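Local coordinates for ESX-5 secretion-associated protein EspG5 (Mycobacterium marinum, PDB 6VJ5) that acts as a specific cytoplasmic chaperone for cognate PE/PPE proteins, keeping their dimers from aggregating and supporting their secretion, at residues R27-V39 against S108-L120. Residues are numbered along the deposited sequence; the frame is centred on the assembly and turned at random.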
# COMPACT_ATOMS: atom_id res chain seq x y z
N ARG C 27 2.06 -11.55 5.63
CA ARG C 27 1.36 -10.32 5.29
C ARG C 27 1.30 -9.38 6.49
O ARG C 27 1.80 -8.26 6.45
CB ARG C 27 -0.04 -10.64 4.77
CG ARG C 27 -0.86 -9.42 4.38
CD ARG C 27 -2.24 -9.81 3.88
NE ARG C 27 -2.18 -10.58 2.64
CZ ARG C 27 -3.25 -11.10 2.03
NH1 ARG C 27 -4.45 -10.94 2.55
NH2 ARG C 27 -3.10 -11.79 0.90
N HIS C 28 0.66 -9.83 7.57
CA HIS C 28 0.51 -9.02 8.76
C HIS C 28 0.85 -9.84 10.00
O HIS C 28 0.66 -11.06 10.04
CB HIS C 28 -0.93 -8.43 8.89
CG HIS C 28 -2.02 -9.46 8.97
ND1 HIS C 28 -2.57 -10.06 7.86
CD2 HIS C 28 -2.68 -9.96 10.04
CE1 HIS C 28 -3.52 -10.90 8.25
NE2 HIS C 28 -3.61 -10.86 9.57
N VAL C 29 1.41 -9.15 10.99
CA VAL C 29 1.53 -9.69 12.34
C VAL C 29 0.56 -8.90 13.20
O VAL C 29 -0.31 -8.19 12.68
CB VAL C 29 2.97 -9.61 12.87
CG1 VAL C 29 3.86 -10.57 12.09
CG2 VAL C 29 3.49 -8.19 12.78
N ALA C 30 0.70 -8.99 14.51
CA ALA C 30 -0.15 -8.23 15.41
C ALA C 30 -0.10 -6.74 15.03
O ALA C 30 0.99 -6.20 14.82
CB ALA C 30 0.30 -8.41 16.86
N PRO C 31 -1.25 -6.07 14.92
CA PRO C 31 -1.22 -4.63 14.63
C PRO C 31 -0.48 -3.82 15.69
O PRO C 31 0.03 -2.74 15.38
CB PRO C 31 -2.70 -4.24 14.56
CG PRO C 31 -3.42 -5.31 15.35
CD PRO C 31 -2.61 -6.57 15.17
N GLU C 32 -0.40 -4.31 16.93
CA GLU C 32 0.22 -3.53 17.99
C GLU C 32 1.71 -3.31 17.76
O GLU C 32 2.27 -2.33 18.25
CB GLU C 32 0.00 -4.21 19.34
CG GLU C 32 -1.43 -4.18 19.84
CD GLU C 32 -2.28 -5.28 19.25
OE1 GLU C 32 -1.75 -6.04 18.42
OE2 GLU C 32 -3.46 -5.40 19.63
N LEU C 33 2.36 -4.21 17.02
CA LEU C 33 3.75 -3.98 16.64
C LEU C 33 3.89 -2.91 15.58
O LEU C 33 5.01 -2.44 15.34
CB LEU C 33 4.36 -5.29 16.14
CG LEU C 33 4.47 -6.38 17.20
CD1 LEU C 33 4.58 -7.74 16.54
CD2 LEU C 33 5.68 -6.11 18.08
N ARG C 34 2.79 -2.53 14.94
CA ARG C 34 2.75 -1.40 14.01
C ARG C 34 3.89 -1.46 13.01
O ARG C 34 4.65 -0.51 12.83
CB ARG C 34 2.75 -0.09 14.79
CG ARG C 34 2.32 1.12 13.99
CD ARG C 34 2.12 2.33 14.89
NE ARG C 34 0.81 2.35 15.53
CZ ARG C 34 0.35 3.37 16.25
NH1 ARG C 34 1.11 4.44 16.41
NH2 ARG C 34 -0.85 3.32 16.81
N CYS C 35 4.01 -2.60 12.33
CA CYS C 35 4.98 -2.72 11.25
C CYS C 35 4.33 -2.39 9.92
O CYS C 35 3.10 -2.33 9.79
CB CYS C 35 5.56 -4.13 11.22
SG CYS C 35 6.54 -4.51 12.68
N ARG C 36 5.16 -2.17 8.91
CA ARG C 36 4.64 -1.97 7.57
C ARG C 36 4.02 -3.27 7.10
O ARG C 36 4.61 -4.34 7.30
CB ARG C 36 5.75 -1.53 6.61
CG ARG C 36 5.41 -0.25 5.84
CD ARG C 36 6.39 -0.01 4.70
NE ARG C 36 7.78 -0.07 5.14
CZ ARG C 36 8.82 -0.24 4.33
NH1 ARG C 36 10.05 -0.28 4.82
NH2 ARG C 36 8.63 -0.39 3.02
N PRO C 37 2.83 -3.25 6.51
CA PRO C 37 2.30 -4.47 5.91
C PRO C 37 3.15 -4.87 4.71
O PRO C 37 3.74 -4.03 4.03
CB PRO C 37 0.87 -4.09 5.49
CG PRO C 37 0.92 -2.61 5.31
CD PRO C 37 1.95 -2.08 6.28
N TYR C 38 3.24 -6.18 4.48
CA TYR C 38 3.95 -6.70 3.32
C TYR C 38 2.93 -7.15 2.28
O TYR C 38 1.95 -7.82 2.62
CB TYR C 38 4.86 -7.88 3.69
CG TYR C 38 5.32 -8.65 2.46
CD1 TYR C 38 6.20 -8.07 1.55
CD2 TYR C 38 4.87 -9.94 2.22
CE1 TYR C 38 6.62 -8.77 0.43
CE2 TYR C 38 5.29 -10.64 1.10
CZ TYR C 38 6.16 -10.05 0.21
OH TYR C 38 6.58 -10.74 -0.90
N VAL C 39 3.16 -6.78 1.03
CA VAL C 39 2.26 -7.09 -0.08
C VAL C 39 3.05 -7.85 -1.13
O VAL C 39 4.03 -7.33 -1.69
CB VAL C 39 1.63 -5.82 -0.67
CG1 VAL C 39 0.86 -6.15 -1.94
CG2 VAL C 39 0.72 -5.16 0.36
N SER C 108 2.05 6.85 9.89
CA SER C 108 3.33 6.72 10.56
C SER C 108 3.40 5.41 11.33
O SER C 108 2.43 5.00 11.98
CB SER C 108 3.55 7.89 11.51
OG SER C 108 4.81 7.81 12.15
N ARG C 109 4.53 4.73 11.24
CA ARG C 109 4.74 3.52 12.02
C ARG C 109 5.39 3.81 13.37
O ARG C 109 5.65 2.88 14.13
CB ARG C 109 5.59 2.53 11.22
CG ARG C 109 5.04 2.25 9.81
CD ARG C 109 3.85 1.29 9.82
NE ARG C 109 2.57 1.95 10.07
CZ ARG C 109 1.43 1.29 10.26
NH1 ARG C 109 1.41 -0.03 10.23
NH2 ARG C 109 0.30 1.96 10.48
N ASP C 110 5.65 5.08 13.68
CA ASP C 110 6.20 5.42 14.98
C ASP C 110 5.21 5.08 16.09
O ASP C 110 3.99 5.01 15.87
CB ASP C 110 6.55 6.91 15.08
CG ASP C 110 7.71 7.31 14.20
OD1 ASP C 110 8.57 6.45 13.88
OD2 ASP C 110 7.77 8.50 13.84
N ILE C 111 5.74 4.90 17.29
CA ILE C 111 4.93 4.79 18.50
C ILE C 111 5.42 5.84 19.47
O ILE C 111 6.54 6.36 19.33
CB ILE C 111 4.98 3.37 19.10
CG1 ILE C 111 6.42 2.95 19.41
CG2 ILE C 111 4.33 2.36 18.17
CD1 ILE C 111 6.51 1.59 20.09
N PRO C 112 4.61 6.20 20.47
CA PRO C 112 5.04 7.23 21.43
C PRO C 112 6.30 6.82 22.18
O PRO C 112 6.46 5.66 22.56
CB PRO C 112 3.84 7.37 22.37
CG PRO C 112 2.66 6.86 21.56
CD PRO C 112 3.23 5.74 20.72
N ASP C 113 7.19 7.78 22.40
CA ASP C 113 8.45 7.49 23.06
C ASP C 113 8.27 6.94 24.47
O ASP C 113 9.19 6.31 25.00
CB ASP C 113 9.33 8.74 23.13
CG ASP C 113 10.11 8.99 21.84
OD1 ASP C 113 10.32 8.02 21.08
OD2 ASP C 113 10.50 10.15 21.60
N ASN C 114 7.11 7.15 25.08
CA ASN C 114 6.84 6.66 26.43
C ASN C 114 6.16 5.30 26.44
O ASN C 114 5.73 4.84 27.50
CB ASN C 114 5.96 7.66 27.19
CG ASN C 114 4.51 7.62 26.72
OD1 ASN C 114 4.23 7.58 25.53
ND2 ASN C 114 3.58 7.62 27.67
N GLU C 115 6.04 4.64 25.28
CA GLU C 115 5.24 3.44 25.14
C GLU C 115 6.13 2.25 24.79
O GLU C 115 7.10 2.38 24.04
CB GLU C 115 4.16 3.63 24.06
CG GLU C 115 2.84 2.94 24.38
CD GLU C 115 1.75 3.24 23.37
OE1 GLU C 115 1.38 2.33 22.60
OE2 GLU C 115 1.25 4.39 23.35
N PHE C 116 5.78 1.10 25.37
CA PHE C 116 6.46 -0.18 25.16
C PHE C 116 5.36 -1.19 24.85
O PHE C 116 4.35 -1.24 25.56
CB PHE C 116 7.27 -0.57 26.40
CG PHE C 116 8.03 0.59 27.02
CD1 PHE C 116 7.41 1.41 27.95
CD2 PHE C 116 9.34 0.87 26.66
CE1 PHE C 116 8.10 2.49 28.53
CE2 PHE C 116 10.03 1.93 27.23
CZ PHE C 116 9.41 2.74 28.16
N ARG C 117 5.53 -1.97 23.79
CA ARG C 117 4.47 -2.84 23.29
C ARG C 117 4.93 -4.29 23.30
O ARG C 117 5.93 -4.63 22.66
CB ARG C 117 4.05 -2.41 21.88
CG ARG C 117 2.93 -1.37 21.86
CD ARG C 117 3.12 -0.33 20.75
NE ARG C 117 2.03 0.65 20.78
CZ ARG C 117 0.93 0.57 20.03
NH1 ARG C 117 0.77 -0.42 19.17
NH2 ARG C 117 0.00 1.51 20.14
N VAL C 118 4.18 -5.13 24.00
CA VAL C 118 4.51 -6.54 24.20
C VAL C 118 3.39 -7.40 23.63
O VAL C 118 2.24 -7.31 24.07
CB VAL C 118 4.72 -6.87 25.69
CG1 VAL C 118 4.89 -8.37 25.88
CG2 VAL C 118 5.91 -6.12 26.25
N VAL C 119 3.73 -8.26 22.68
CA VAL C 119 2.80 -9.24 22.12
C VAL C 119 3.32 -10.64 22.44
O VAL C 119 4.49 -10.95 22.20
CB VAL C 119 2.62 -9.05 20.60
CG1 VAL C 119 1.66 -10.09 20.05
CG2 VAL C 119 2.12 -7.65 20.31
N LEU C 120 2.43 -11.47 22.99
CA LEU C 120 2.72 -12.87 23.30
C LEU C 120 1.85 -13.72 22.38
O LEU C 120 0.62 -13.71 22.51
CB LEU C 120 2.44 -13.18 24.76
CG LEU C 120 3.20 -12.38 25.82
CD1 LEU C 120 2.44 -12.45 27.14
CD2 LEU C 120 4.60 -12.91 25.99
O HOH W 1 -1.09 0.11 16.48
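R34 and R109 cross at a slant, each giving a terminal N-H to a backbone carbonyl of the other segment. The guanidinium of R109 lies with one face against the aliphatic stem of R34, whose CG sits 3.8 Å from CZ of R109 and over the centre of the group. The two guanidinium planes are 27° apart. Bends at chi2 and chi3 fold the R109 chain back against the carbonyl oxygen of R34 and bring NH1 to C35 O at 2.9 Å; the oxygen is in the guanidinium plane, but the donor stands above the carbonyl plane. R34, with CG anti to its own backbone N (chi1 -163°), runs out past R109 and I111 CG2 until NH1 meets D110 O at 3.0 Å, with G97 O as a second acceptor for that nitrogen.

The 27-39 loop follows helix 14-23 and lies across the large antiparallel sheet of this EspG-family fold, its short 3-10 turn 31-33 set on strand 115-123. R117 rises from that strand to the turn, giving NH1 to a lone pair of E32 O at 2.6 Å. Its NE meets E115 OE1, also at 2.6 Å, in a salt bridge two residues back along the strand, so bonds on two edges fix the rotation of the guanidinium. R117 NH2 stands over one face of the R34 guanidinium, 3.9 Å from R34 NH2, with the two planes 51° apart; E115 probably eases this meeting of like charges. A water accepts from R34 NE and donates to P31 O.

Farther down the strand the contact turns apolar: V119 packs against the turn and the residue leading into it, CG1 3.9 Å from A30 CB and CG2 near L33 CG. R109 NH1 also forms a salt bridge with an acidic residue of the chain of another protein in the assembly.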